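Local coordinates for protein RE68036p (Drosophila melanogaster, PDB 1SQH) that is of unestablished function but probably acts as an acyltransferase, perhaps transferring acyl groups to glycine, at residues A[90-96]-A[122-128]; A[149-155]-A[290-296]; A[230-234]-A[268-272]. All blocks are in the same frame, centred on the assembly; numbering follows the deposited sequence.

Interaction 1: A[90-96]-A[122-128]; sequences VQSVSFF and ALLTNVD
The Phe-96 ring is met at its edge and near its own plane by the Asp-128 carboxylate, with CE1 3.9 Å from OD1. The Phe-95 ring has a water over the centre of one face, and CG1 of Val-127 approaches its CZ obliquely at 4.0 Å. Both belong to a beta-alpha-beta unit: strands 91-96 and 123-128 run parallel, joined through helix 104-112. Leu-123 N bonds to Gln-91 O, Val-93 N to Leu-123 O and Thr-125 N to Val-93 O. Beyond these three bonds the backbones part, and the CA atoms of Phe-96 and Asp-128 stand 7.8 Å apart. This recalls the diverging parallel strands of acetyltransferase folds. In the gap, the water accepts from Phe-95 N and reaches Thr-125 O, at the corner where the chain turns. Asp-128 OD2 caps the following helix at Gly-130 N. The Asn-126 amide also reaches across the divergence, and Ser-94 OG, held anti to its own N (chi1 176°), meets it and Tyr-82 OH together. ND2 donates to OG at 2.8 Å, in the amide plane, while Thr-125 OG1 donates to Asn-126 OD1 from above the carbonyl plane, also at 2.8 Å.

Interaction 2: A[149-155]-A[290-296]; sequences PRQCFGM and KDLVNEW
Lys-290 lays the end of its extended chain over one face of the Phe-153 ring, a cation-pi contact with NZ 3.8 Å from the centroid and CE making a CH-pi contact beside it. Val-293 lies side by side with Phe-153, its CG2 against CD1. Further along this side of the antiparallel pair, Gln-151 NE2 donates to Glu-295 OE2 at 3.1 Å, on the anti side and tilted out of the carboxylate plane. The other side carries Trp-296, whose CB sits 3.8 Å above the centre of the Arg-150 guanidinium, the guanidinium and indole planes 27° apart. Cys-152 SG comes obliquely to CE3 of the same indole at 3.6 Å, a sulfur-aromatic contact. Backbone bonds fix the register, pairing Arg-150 with Trp-296 and Cys-152 with Asn-294, until a classic beta bulge sets Asp-291 and Leu-292 both against Gly-154. In the second shell, salt bridges from Glu-196 to Arg-150 NH2 and from Lys-136 to Glu-295 OE1 hold the two charged groups. Helix 129-141 packs on the side of Gln-151, Val-293 and Glu-295. Strand 289-299 itself is inserted between strands 123-128 and 147-157, and 268-273 follows beyond 147-157.

Interaction 3: A[230-234]-A[268-272]; sequences DFSGL and LTAWI
The turn from Phe-231 to Leu-234, leading into strand 234-239, meets the start of strand 268-273, probably the end where the two splayed strands of an acetyltransferase fold are still joined, just before they part to form the cleft in which acyl-CoA usually lies. A single direct backbone hydrogen bond joins the segments, Leu-234 N to Thr-269 O at 2.7 Å, nearly straight at 166°. Gly-233, with no CB to collide with that carbonyl, brings its CA to 3.4 Å from the same oxygen. Past this point water takes over, one molecule accepting from Trp-271 N and donating to Leu-234 O. A second water links Phe-231 O with Thr-269 OG1, which donates to it at 2.8 Å.

The aromatic part is a T-shaped pair. Trp-271 turns the pyrrole edge of its indole to a face of Phe-231, with planes at 67° and NE1 3.3 Å above the ring, offset toward CE1 and CZ. Phe-231 CG lies anti to the carbonyl carbon (chi1 -76°), which swings the ring under that edge. With a serine in place of Phe-231, the indole N-H would probably lose the aromatic face it rests on, and Trp-271 would be less firmly held on this side. On the far side of the backbone bond, Leu-234 CD1 meets Leu-268 CD1 at 3.7 Å, and Leu-234 CB packs against the Ala-270 methyl.

Helix 248-263 covers the two leucines, and helix 277-286 packs on Leu-234 and Ala-270. Helix 34-51 lies against Thr-269, while strand 147-157 pairs with the other edge of 268-273.

In the fold
The three contacts follow one mixed sheet from one half of the molecule to the other. Interactions 1 and 2 touch where strand 123-128 lies beside 289-299, joined by Val-127 N to Glu-295 O. Interactions 2 and 3 share the seam between 147-157 and 268-273, where Phe-153 N bonds to Ile-272 O. Interactions 1 and 3 are buried, each with water between diverging chains, and they also meet directly, Asn-126 lying against both Phe-231 and Trp-271. Interaction 2 is partly exposed, with the more regular backbone pairing and the charged side chains, lysine on phenylalanine and arginine on tryptophan. Interaction 3 relies instead on aromatic and leucine packing, and interaction 1 on parallel backbone bonds, supplemented by serine, threonine and asparagine side chains.

Interaction 1: A[90-96]-A[122-128]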
loop_
_atom_site.group_PDB
_atom_site.type_symbol
_atom_site.label_atom_id
_atom_site.label_comp_id
_atom_site.label_asym_id
_atom_site.label_seq_id
_atom_site.Cartn_x
_atom_site.Cartn_y
_atom_site.Cartn_z
ATOM N N VAL A 90 2.650 13.767 3.080
ATOM C CA VAL A 90 2.399 14.459 1.819
ATOM C C VAL A 90 1.098 13.894 1.240
ATOM O O VAL A 90 0.369 13.168 1.919
ATOM C CB VAL A 90 3.524 14.218 0.792
ATOM C CG1 VAL A 90 4.844 14.701 1.349
ATOM C CG2 VAL A 90 3.602 12.742 0.438
ATOM N N GLN A 91 0.804 14.240 -0.009
ATOM C CA GLN A 91 -0.396 13.741 -0.666
ATOM C C GLN A 91 0.031 12.569 -1.546
ATOM O O GLN A 91 1.040 12.642 -2.255
ATOM C CB GLN A 91 -1.044 14.839 -1.533
ATOM C CG GLN A 91 -2.319 14.392 -2.271
ATOM C CD GLN A 91 -2.781 15.385 -3.338
ATOM O OE1 GLN A 91 -2.072 15.645 -4.320
ATOM N NE2 GLN A 91 -3.978 15.939 -3.152
ATOM N N SER A 92 -0.725 11.481 -1.478
ATOM C CA SER A 92 -0.432 10.309 -2.290
ATOM C C SER A 92 -1.584 10.134 -3.265
ATOM O O SER A 92 -2.751 10.223 -2.875
ATOM C CB SER A 92 -0.290 9.070 -1.408
ATOM O OG SER A 92 0.862 9.170 -0.591
ATOM N N VAL A 93 -1.246 9.900 -4.529
ATOM C CA VAL A 93 -2.249 9.735 -5.568
ATOM C C VAL A 93 -2.160 8.378 -6.251
ATOM O O VAL A 93 -1.075 7.888 -6.571
ATOM C CB VAL A 93 -2.114 10.833 -6.671
ATOM C CG1 VAL A 93 -3.253 10.721 -7.664
ATOM C CG2 VAL A 93 -2.104 12.216 -6.043
ATOM N N SER A 94 -3.322 7.771 -6.450
ATOM C CA SER A 94 -3.431 6.489 -7.139
ATOM C C SER A 94 -4.475 6.703 -8.222
ATOM O O SER A 94 -5.405 7.487 -8.038
ATOM C CB SER A 94 -3.911 5.382 -6.194
ATOM O OG SER A 94 -4.104 4.171 -6.910
ATOM N N PHE A 95 -4.327 6.016 -9.346
ATOM C CA PHE A 95 -5.289 6.160 -10.426
ATOM C C PHE A 95 -5.181 5.045 -11.455
ATOM O O PHE A 95 -4.132 4.418 -11.611
ATOM C CB PHE A 95 -5.107 7.514 -11.114
ATOM C CG PHE A 95 -3.734 7.721 -11.692
ATOM C CD1 PHE A 95 -3.385 7.167 -12.918
ATOM C CD2 PHE A 95 -2.778 8.454 -10.992
ATOM C CE1 PHE A 95 -2.099 7.348 -13.447
ATOM C CE2 PHE A 95 -1.494 8.638 -11.511
ATOM C CZ PHE A 95 -1.159 8.080 -12.739
ATOM N N PHE A 96 -6.288 4.808 -12.150
ATOM C CA PHE A 96 -6.347 3.797 -13.185
ATOM C C PHE A 96 -7.591 3.982 -14.032
ATOM O O PHE A 96 -8.508 4.710 -13.673
ATOM C CB PHE A 96 -6.375 2.376 -12.601
ATOM C CG PHE A 96 -5.980 1.322 -13.597
ATOM C CD1 PHE A 96 -4.634 1.095 -13.878
ATOM C CD2 PHE A 96 -6.946 0.631 -14.333
ATOM C CE1 PHE A 96 -4.245 0.196 -14.878
ATOM C CE2 PHE A 96 -6.580 -0.269 -15.338
ATOM C CZ PHE A 96 -5.223 -0.486 -15.612
ATOM N N ALA A 122 3.866 15.778 -3.955
ATOM C CA ALA A 122 2.893 14.684 -4.024
ATOM C C ALA A 122 3.533 13.359 -4.440
ATOM O O ALA A 122 4.421 13.327 -5.292
ATOM C CB ALA A 122 1.774 15.041 -4.999
ATOM N N LEU A 123 3.074 12.263 -3.842
ATOM C CA LEU A 123 3.609 10.942 -4.179
ATOM C C LEU A 123 2.626 10.141 -5.038
ATOM O O LEU A 123 1.477 9.914 -4.645
ATOM C CB LEU A 123 3.928 10.164 -2.901
ATOM C CG LEU A 123 4.373 8.708 -3.077
ATOM C CD1 LEU A 123 5.672 8.653 -3.858
ATOM C CD2 LEU A 123 4.542 8.050 -1.707
ATOM N N LEU A 124 3.078 9.732 -6.215
ATOM C CA LEU A 124 2.261 8.945 -7.129
ATOM C C LEU A 124 2.529 7.465 -6.829
ATOM O O LEU A 124 3.618 6.954 -7.109
ATOM C CB LEU A 124 2.638 9.275 -8.582
ATOM C CG LEU A 124 2.013 10.523 -9.235
ATOM C CD1 LEU A 124 1.804 11.620 -8.205
ATOM C CD2 LEU A 124 2.891 10.999 -10.392
ATOM N N THR A 125 1.531 6.783 -6.265
ATOM C CA THR A 125 1.673 5.368 -5.887
ATOM C C THR A 125 1.120 4.349 -6.885
ATOM O O THR A 125 0.135 4.604 -7.586
ATOM C CB THR A 125 1.002 5.102 -4.516
ATOM O OG1 THR A 125 -0.415 5.306 -4.626
ATOM C CG2 THR A 125 1.563 6.044 -3.455
ATOM N N ASN A 126 1.750 3.179 -6.922
ATOM C CA ASN A 126 1.342 2.090 -7.817
ATOM C C ASN A 126 0.942 2.537 -9.231
ATOM O O ASN A 126 -0.135 2.188 -9.718
ATOM C CB ASN A 126 0.196 1.266 -7.180
ATOM C CG ASN A 126 -0.891 2.134 -6.554
ATOM O OD1 ASN A 126 -0.747 2.629 -5.419
ATOM N ND2 ASN A 126 -1.985 2.331 -7.288
ATOM N N VAL A 127 1.829 3.280 -9.892
ATOM C CA VAL A 127 1.571 3.777 -11.245
ATOM C C VAL A 127 1.884 2.733 -12.301
ATOM O O VAL A 127 2.989 2.182 -12.327
ATOM C CB VAL A 127 2.426 5.024 -11.584
ATOM C CG1 VAL A 127 1.941 5.629 -12.896
ATOM C CG2 VAL A 127 2.367 6.035 -10.454
ATOM N N ASP A 128 0.909 2.474 -13.170
ATOM C CA ASP A 128 1.069 1.497 -14.245
ATOM C C ASP A 128 2.184 1.962 -15.175
ATOM O O ASP A 128 2.336 3.165 -15.424
ATOM C CB ASP A 128 -0.234 1.367 -15.031
ATOM C CG ASP A 128 -0.181 0.269 -16.065
ATOM O OD1 ASP A 128 -0.602 -0.868 -15.754
ATOM O OD2 ASP A 128 0.295 0.540 -17.188
HETATM O O HOH W 1 -1.692 5.011 -10.024
#

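Interaction 2: A[149-155]-A[290-296]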
loop_
_atom_site.group_PDB
_atom_site.type_symbol
_atom_site.label_atom_id
_atom_site.label_comp_id
_atom_site.label_asym_id
_atom_site.label_seq_id
_atom_site.Cartn_x
_atom_site.Cartn_y
_atom_site.Cartn_z
ATOM N N PRO A 149 11.733 8.600 -9.156
ATOM C CA PRO A 149 10.916 7.413 -9.411
ATOM C C PRO A 149 11.641 6.133 -9.010
ATOM O O PRO A 149 12.873 6.098 -8.978
ATOM C CB PRO A 149 10.685 7.492 -10.919
ATOM C CG PRO A 149 12.016 7.982 -11.402
ATOM C CD PRO A 149 12.403 9.056 -10.390
ATOM N N ARG A 150 10.883 5.088 -8.691
ATOM C CA ARG A 150 11.486 3.805 -8.343
ATOM C C ARG A 150 10.562 2.673 -8.746
ATOM O O ARG A 150 9.347 2.758 -8.575
ATOM C CB ARG A 150 11.806 3.718 -6.844
ATOM C CG ARG A 150 10.615 3.855 -5.917
ATOM C CD ARG A 150 11.082 3.958 -4.473
ATOM N NE ARG A 150 10.102 4.642 -3.631
ATOM C CZ ARG A 150 9.132 4.032 -2.960
ATOM N NH1 ARG A 150 9.006 2.710 -3.026
ATOM N NH2 ARG A 150 8.297 4.748 -2.219
ATOM N N GLN A 151 11.147 1.617 -9.293
ATOM C CA GLN A 151 10.378 0.461 -9.733
ATOM C C GLN A 151 10.105 -0.518 -8.594
ATOM O O GLN A 151 10.996 -0.866 -7.816
ATOM C CB GLN A 151 11.119 -0.252 -10.858
ATOM C CG GLN A 151 11.401 0.640 -12.054
ATOM C CD GLN A 151 10.923 0.037 -13.369
ATOM O OE1 GLN A 151 11.243 -1.115 -13.701
ATOM N NE2 GLN A 151 10.158 0.815 -14.125
ATOM N N CYS A 152 8.857 -0.960 -8.508
ATOM C CA CYS A 152 8.461 -1.897 -7.474
ATOM C C CYS A 152 7.810 -3.135 -8.085
ATOM O O CYS A 152 7.075 -3.039 -9.070
ATOM C CB CYS A 152 7.493 -1.216 -6.506
ATOM S SG CYS A 152 8.184 0.275 -5.746
ATOM N N PHE A 153 8.109 -4.303 -7.521
ATOM C CA PHE A 153 7.507 -5.535 -8.013
ATOM C C PHE A 153 6.286 -5.855 -7.162
ATOM O O PHE A 153 6.338 -5.782 -5.924
ATOM C CB PHE A 153 8.474 -6.732 -7.928
ATOM C CG PHE A 153 9.682 -6.631 -8.827
ATOM C CD1 PHE A 153 9.654 -5.860 -9.992
ATOM C CD2 PHE A 153 10.849 -7.337 -8.518
ATOM C CE1 PHE A 153 10.771 -5.794 -10.834
ATOM C CE2 PHE A 153 11.971 -7.279 -9.352
ATOM C CZ PHE A 153 11.926 -6.502 -10.512
ATOM N N GLY A 154 5.186 -6.181 -7.831
ATOM C CA GLY A 154 3.981 -6.571 -7.128
ATOM C C GLY A 154 4.016 -8.095 -7.033
ATOM O O GLY A 154 3.730 -8.781 -8.024
HETATM N N MSE A 155 4.379 -8.629 -5.865
HETATM C CA MSE A 155 4.453 -10.084 -5.664
HETATM C C MSE A 155 3.095 -10.612 -5.202
HETATM O O MSE A 155 2.454 -10.005 -4.342
HETATM C CB MSE A 155 5.528 -10.435 -4.628
HETATM C CG MSE A 155 6.629 -11.360 -5.176
HETATM SE SE MSE A 155 7.685 -10.378 -6.471
HETATM C CE MSE A 155 7.690 -8.719 -5.469
ATOM N N LYS A 290 6.083 -12.946 -9.087
ATOM C CA LYS A 290 6.116 -11.574 -9.574
ATOM C C LYS A 290 5.156 -11.417 -10.753
ATOM O O LYS A 290 5.452 -11.876 -11.853
ATOM C CB LYS A 290 7.543 -11.234 -10.020
ATOM C CG LYS A 290 7.679 -9.974 -10.862
ATOM C CD LYS A 290 9.108 -9.856 -11.386
ATOM C CE LYS A 290 9.302 -8.643 -12.286
ATOM N NZ LYS A 290 10.690 -8.611 -12.831
ATOM N N ASP A 291 3.996 -10.801 -10.556
ATOM C CA ASP A 291 3.151 -10.657 -11.723
ATOM C C ASP A 291 2.776 -9.230 -12.075
ATOM O O ASP A 291 1.866 -9.005 -12.872
ATOM C CB ASP A 291 1.908 -11.550 -11.633
ATOM C CG ASP A 291 1.080 -11.273 -10.427
ATOM O OD1 ASP A 291 0.972 -10.123 -9.994
ATOM O OD2 ASP A 291 0.470 -12.238 -9.827
ATOM N N LEU A 292 3.487 -8.263 -11.491
ATOM C CA LEU A 292 3.259 -6.847 -11.801
ATOM C C LEU A 292 4.480 -5.974 -11.503
ATOM O O LEU A 292 5.244 -6.241 -10.578
ATOM C CB LEU A 292 2.062 -6.287 -11.023
ATOM C CG LEU A 292 1.678 -4.856 -11.429
ATOM C CD1 LEU A 292 1.138 -4.889 -12.852
ATOM C CD2 LEU A 292 0.634 -4.241 -10.468
ATOM N N VAL A 293 4.655 -4.929 -12.303
ATOM C CA VAL A 293 5.737 -3.973 -12.101
ATOM C C VAL A 293 5.095 -2.598 -12.202
ATOM O O VAL A 293 4.471 -2.271 -13.209
ATOM C CB VAL A 293 6.835 -4.087 -13.174
ATOM C CG1 VAL A 293 7.880 -3.000 -12.957
ATOM C CG2 VAL A 293 7.471 -5.469 -13.123
ATOM N N ASN A 294 5.238 -1.809 -11.145
ATOM C CA ASN A 294 4.666 -0.473 -11.087
ATOM C C ASN A 294 5.719 0.490 -10.595
ATOM O O ASN A 294 6.755 0.078 -10.076
ATOM C CB ASN A 294 3.492 -0.450 -10.107
ATOM C CG ASN A 294 2.153 -0.702 -10.778
ATOM O OD1 ASN A 294 2.083 -1.272 -11.871
ATOM N ND2 ASN A 294 1.073 -0.291 -10.111
ATOM N N GLU A 295 5.457 1.778 -10.752
ATOM C CA GLU A 295 6.401 2.768 -10.263
ATOM C C GLU A 295 5.780 3.610 -9.161
ATOM O O GLU A 295 4.567 3.806 -9.110
ATOM C CB GLU A 295 6.897 3.680 -11.401
ATOM C CG GLU A 295 8.153 3.170 -12.101
ATOM C CD GLU A 295 8.655 4.107 -13.193
ATOM O OE1 GLU A 295 8.760 5.324 -12.947
ATOM O OE2 GLU A 295 8.961 3.626 -14.301
ATOM N N TRP A 296 6.630 4.051 -8.244
ATOM C CA TRP A 296 6.223 4.935 -7.167
ATOM C C TRP A 296 6.980 6.198 -7.565
ATOM O O TRP A 296 8.211 6.215 -7.582
ATOM C CB TRP A 296 6.710 4.410 -5.827
ATOM C CG TRP A 296 5.602 3.919 -4.943
ATOM C CD1 TRP A 296 5.120 4.530 -3.821
ATOM C CD2 TRP A 296 4.845 2.708 -5.101
ATOM N NE1 TRP A 296 4.111 3.775 -3.266
ATOM C CE2 TRP A 296 3.923 2.653 -4.032
ATOM C CE3 TRP A 296 4.857 1.666 -6.042
ATOM C CZ2 TRP A 296 3.015 1.587 -3.875
ATOM C CZ3 TRP A 296 3.947 0.602 -5.884
ATOM C CH2 TRP A 296 3.045 0.577 -4.805
#

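Interaction 3: A[230-234]-A[268-272]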
loop_
_atom_site.group_PDB
_atom_site.type_symbol
_atom_site.label_atom_id
_atom_site.label_comp_id
_atom_site.label_asym_id
_atom_site.label_seq_id
_atom_site.Cartn_x
_atom_site.Cartn_y
_atom_site.Cartn_z
ATOM N N ASP A 230 -1.283 -1.419 3.125
ATOM C CA ASP A 230 -2.473 -0.770 2.596
ATOM C C ASP A 230 -3.113 -1.497 1.410
ATOM O O ASP A 230 -3.980 -0.953 0.720
ATOM C CB ASP A 230 -2.185 0.706 2.259
ATOM C CG ASP A 230 -0.868 0.910 1.501
ATOM O OD1 ASP A 230 -0.081 -0.051 1.342
ATOM O OD2 ASP A 230 -0.618 2.059 1.069
ATOM N N PHE A 231 -2.680 -2.735 1.191
ATOM C CA PHE A 231 -3.233 -3.583 0.141
ATOM C C PHE A 231 -3.645 -4.891 0.827
ATOM O O PHE A 231 -3.919 -5.899 0.167
ATOM C CB PHE A 231 -2.196 -3.883 -0.954
ATOM C CG PHE A 231 -1.948 -2.732 -1.892
ATOM C CD1 PHE A 231 -1.002 -1.756 -1.586
ATOM C CD2 PHE A 231 -2.679 -2.620 -3.080
ATOM C CE1 PHE A 231 -0.779 -0.673 -2.449
ATOM C CE2 PHE A 231 -2.477 -1.547 -3.953
ATOM C CZ PHE A 231 -1.518 -0.566 -3.640
ATOM N N SER A 232 -3.679 -4.843 2.160
ATOM C CA SER A 232 -4.039 -5.983 3.009
ATOM C C SER A 232 -3.048 -7.119 2.877
ATOM O O SER A 232 -3.307 -8.241 3.325
ATOM C CB SER A 232 -5.447 -6.486 2.681
ATOM O OG SER A 232 -6.410 -5.512 3.034
ATOM N N GLY A 233 -1.908 -6.812 2.263
ATOM C CA GLY A 233 -0.852 -7.789 2.075
ATOM C C GLY A 233 0.285 -7.541 3.050
ATOM O O GLY A 233 0.075 -6.981 4.123
ATOM N N LEU A 234 1.496 -7.938 2.674
ATOM C CA LEU A 234 2.668 -7.772 3.536
ATOM C C LEU A 234 3.422 -6.489 3.256
ATOM O O LEU A 234 3.502 -6.050 2.111
ATOM C CB LEU A 234 3.646 -8.940 3.358
ATOM C CG LEU A 234 3.507 -10.250 4.140
ATOM C CD1 LEU A 234 2.061 -10.693 4.209
ATOM C CD2 LEU A 234 4.384 -11.311 3.472
ATOM N N LEU A 268 -2.726 -12.721 -0.994
ATOM C CA LEU A 268 -1.660 -12.082 -0.252
ATOM C C LEU A 268 -0.747 -11.440 -1.299
ATOM O O LEU A 268 -0.570 -11.989 -2.389
ATOM C CB LEU A 268 -0.877 -13.114 0.557
ATOM C CG LEU A 268 -1.323 -13.348 1.999
ATOM C CD1 LEU A 268 -1.028 -12.083 2.793
ATOM C CD2 LEU A 268 -2.816 -13.712 2.069
ATOM N N THR A 269 -0.178 -10.278 -0.988
ATOM C CA THR A 269 0.724 -9.630 -1.937
ATOM C C THR A 269 1.748 -8.836 -1.165
ATOM O O THR A 269 1.666 -8.731 0.059
ATOM C CB THR A 269 -0.004 -8.639 -2.875
ATOM O OG1 THR A 269 -0.539 -7.562 -2.097
ATOM C CG2 THR A 269 -1.137 -9.325 -3.636
ATOM N N ALA A 270 2.716 -8.280 -1.882
ATOM C CA ALA A 270 3.746 -7.456 -1.263
ATOM C C ALA A 270 4.385 -6.586 -2.326
ATOM O O ALA A 270 4.613 -7.029 -3.458
ATOM C CB ALA A 270 4.805 -8.324 -0.600
ATOM N N TRP A 271 4.647 -5.338 -1.958
ATOM C CA TRP A 271 5.293 -4.388 -2.845
ATOM C C TRP A 271 6.745 -4.254 -2.400
ATOM O O TRP A 271 7.012 -3.848 -1.274
ATOM C CB TRP A 271 4.609 -3.027 -2.747
ATOM C CG TRP A 271 3.380 -2.895 -3.597
ATOM C CD1 TRP A 271 2.103 -2.663 -3.166
ATOM C CD2 TRP A 271 3.327 -2.913 -5.027
ATOM N NE1 TRP A 271 1.256 -2.524 -4.244
ATOM C CE2 TRP A 271 1.984 -2.674 -5.398
ATOM C CE3 TRP A 271 4.287 -3.102 -6.031
ATOM C CZ2 TRP A 271 1.576 -2.620 -6.740
ATOM C CZ3 TRP A 271 3.884 -3.048 -7.360
ATOM C CH2 TRP A 271 2.537 -2.806 -7.702
ATOM N N ILE A 272 7.686 -4.601 -3.270
ATOM C CA ILE A 272 9.096 -4.488 -2.913
ATOM C C ILE A 272 9.872 -3.767 -4.003
ATOM O O ILE A 272 9.535 -3.863 -5.188
ATOM C CB ILE A 272 9.766 -5.880 -2.690
ATOM C CG1 ILE A 272 9.808 -6.661 -3.997
ATOM C CG2 ILE A 272 9.024 -6.658 -1.615
ATOM C CD1 ILE A 272 10.699 -7.913 -3.950
HETATM O O HOH W 2 -2.573 -8.409 -0.430
HETATM O O HOH W 3 5.085 -4.757 0.596
#